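Local coordinates for FKBP-type peptidyl-prolyl cis-trans isomerase FkpA (Escherichia coli, PDB 1Q6H), which catalyses the cis-trans isomerisation of proline peptide bonds in the periplasm and also acts as a folding chaperone, at residues 144-149 with 164-169. Sequence-based numbering, arbitrary orientation.
Sequences VNYKGT and EPLSFR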
loop_
_atom_site.group_PDB
_atom_site.type_symbol
_atom_site.label_atom_id
_atom_site.label_comp_id
_atom_site.label_asym_id
_atom_site.label_seq_id
_atom_site.Cartn_x
_atom_site.Cartn_y
_atom_site.Cartn_z
ATOM N N VAL A 144 32.688 -23.677 -3.246
ATOM C CA VAL A 144 33.561 -22.687 -2.673
ATOM C C VAL A 144 33.133 -22.169 -1.315
ATOM O O VAL A 144 31.969 -22.136 -0.985
ATOM C CB VAL A 144 33.649 -21.426 -3.561
ATOM C CG1 VAL A 144 34.271 -21.722 -4.915
ATOM C CG2 VAL A 144 32.265 -20.805 -3.756
ATOM N N ASN A 145 34.120 -21.733 -0.553
ATOM C CA ASN A 145 33.870 -20.933 0.598
ATOM C C ASN A 145 34.338 -19.539 0.172
ATOM O O ASN A 145 35.311 -19.390 -0.583
ATOM C CB ASN A 145 34.656 -21.432 1.806
ATOM C CG ASN A 145 34.005 -22.607 2.473
ATOM O OD1 ASN A 145 32.783 -22.664 2.614
ATOM N ND2 ASN A 145 34.814 -23.545 2.911
ATOM N N TYR A 146 33.647 -18.510 0.622
ATOM C CA TYR A 146 34.075 -17.182 0.275
ATOM C C TYR A 146 33.541 -16.167 1.209
ATOM O O TYR A 146 32.562 -16.403 1.901
ATOM C CB TYR A 146 33.589 -16.803 -1.117
ATOM C CG TYR A 146 32.098 -16.747 -1.204
ATOM C CD1 TYR A 146 31.373 -17.878 -1.482
ATOM C CD2 TYR A 146 31.414 -15.556 -0.996
ATOM C CE1 TYR A 146 30.003 -17.841 -1.544
ATOM C CE2 TYR A 146 30.067 -15.503 -1.072
ATOM C CZ TYR A 146 29.353 -16.651 -1.341
ATOM O OH TYR A 146 27.984 -16.612 -1.382
ATOM N N LYS A 147 34.199 -15.020 1.186
ATOM C CA LYS A 147 33.725 -13.841 1.871
ATOM C C LYS A 147 33.727 -12.686 0.860
ATOM O O LYS A 147 34.713 -12.490 0.119
ATOM C CB LYS A 147 34.615 -13.555 3.051
ATOM C CG LYS A 147 34.348 -12.260 3.687
ATOM C CD LYS A 147 35.204 -12.091 4.911
ATOM C CE LYS A 147 36.471 -11.335 4.628
ATOM N NZ LYS A 147 36.886 -10.662 5.918
ATOM N N GLY A 148 32.623 -11.942 0.823
ATOM C CA GLY A 148 32.466 -10.820 -0.096
ATOM C C GLY A 148 32.316 -9.478 0.612
ATOM O O GLY A 148 31.412 -9.318 1.447
ATOM N N THR A 149 33.214 -8.532 0.316
ATOM C CA THR A 149 33.162 -7.198 0.900
ATOM C C THR A 149 33.176 -6.101 -0.162
ATOM O O THR A 149 33.693 -6.279 -1.261
ATOM C CB THR A 149 34.355 -6.919 1.826
ATOM O OG1 THR A 149 35.572 -7.104 1.106
ATOM C CG2 THR A 149 34.453 -7.913 2.985
ATOM N N GLU A 164 28.170 -23.922 5.465
ATOM C CA GLU A 164 28.431 -24.778 4.322
ATOM C C GLU A 164 28.949 -23.972 3.169
ATOM O O GLU A 164 28.636 -22.808 3.014
ATOM C CB GLU A 164 27.140 -25.490 3.872
ATOM C CG GLU A 164 26.072 -24.548 3.326
ATOM C CD GLU A 164 24.735 -25.233 3.063
ATOM O OE1 GLU A 164 24.504 -26.325 3.605
ATOM O OE2 GLU A 164 23.905 -24.666 2.322
ATOM N N PRO A 165 29.724 -24.613 2.320
ATOM C CA PRO A 165 30.220 -23.964 1.121
ATOM C C PRO A 165 29.089 -23.746 0.115
ATOM O O PRO A 165 28.058 -24.368 0.222
ATOM C CB PRO A 165 31.219 -24.963 0.591
ATOM C CG PRO A 165 30.812 -26.240 1.123
ATOM C CD PRO A 165 30.166 -26.006 2.446
ATOM N N LEU A 166 29.283 -22.839 -0.826
ATOM C CA LEU A 166 28.297 -22.592 -1.870
ATOM C C LEU A 166 28.639 -23.409 -3.102
ATOM O O LEU A 166 29.780 -23.441 -3.526
ATOM C CB LEU A 166 28.289 -21.115 -2.235
ATOM C CG LEU A 166 27.290 -20.690 -3.318
ATOM C CD1 LEU A 166 25.882 -20.704 -2.751
ATOM C CD2 LEU A 166 27.642 -19.303 -3.892
ATOM N N SER A 167 27.642 -24.057 -3.683
ATOM C CA SER A 167 27.844 -24.827 -4.891
ATOM C C SER A 167 27.099 -24.193 -6.070
ATOM O O SER A 167 25.918 -23.865 -5.939
ATOM C CB SER A 167 27.368 -26.253 -4.656
ATOM O OG SER A 167 27.226 -26.927 -5.883
ATOM N N PHE A 168 27.792 -23.997 -7.198
ATOM C CA PHE A 168 27.166 -23.467 -8.412
ATOM C C PHE A 168 27.876 -23.820 -9.715
ATOM O O PHE A 168 29.043 -24.181 -9.713
ATOM C CB PHE A 168 27.071 -21.961 -8.344
ATOM C CG PHE A 168 28.377 -21.275 -8.099
ATOM C CD1 PHE A 168 29.195 -20.909 -9.160
ATOM C CD2 PHE A 168 28.775 -20.967 -6.817
ATOM C CE1 PHE A 168 30.387 -20.249 -8.944
ATOM C CE2 PHE A 168 29.973 -20.308 -6.588
ATOM C CZ PHE A 168 30.780 -19.955 -7.659
ATOM N N ARG A 169 27.146 -23.709 -10.818
ATOM C CA ARG A 169 27.718 -23.932 -12.140
ATOM C C ARG A 169 28.576 -22.700 -12.459
ATOM O O ARG A 169 28.179 -21.549 -12.239
ATOM C CB ARG A 169 26.628 -24.187 -13.183
ATOM C CG ARG A 169 25.721 -25.392 -12.825
ATOM C CD ARG A 169 24.595 -25.682 -13.825
ATOM N NE ARG A 169 23.622 -24.593 -13.910
ATOM C CZ ARG A 169 22.573 -24.449 -13.121
ATOM N NH1 ARG A 169 22.319 -25.324 -12.156
ATOM N NH2 ARG A 169 21.742 -23.442 -13.307
#
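Val144 and Leu166 form an antiparallel hydrogen-bonded pair, Val144 N donating to Leu166 O at 2.9 Å and Leu166 N to Val144 O at 2.8 Å, while the N-to-C directions of the short strand segments lie at 108°, so the chains soon part. Val144 and Leu166 project from the same face of the sheet. Beta-branched Val144 suits the extended chain; with CG1 anti to the carbonyl carbon (chi1 -64°), its CG2 falls between the backbone N and that carbon and meets Phe168 CE2 at 3.7 Å, the side chains crossing at about a right angle. Pro165, which has no N-H to give, fits the loop just before the strand; its CB lies 3.4 Å from Asn145 OD1, the side chains side by side. The strands belong to the curved antiparallel sheet of the FKBP domain, whose concave side wraps round helix 175-180; its Trp177 meets the rings of both Tyr146 and Phe168, an arrangement consistent with the wall of the proline-binding pocket of FKBP domains. Leu166 CD2 approaches Tyr146 CE1 at 3.6 Å, and its CB lies at the ring edge, in plane. The phenol suits this place because its ring carbon packs on leucine while OH hydrogen-bonds Asp157 and Arg162. An alanine in place of Tyr146 would probably leave Leu166 CD2 without its aromatic neighbour and Asp157 and Arg162 without a shared hydroxyl.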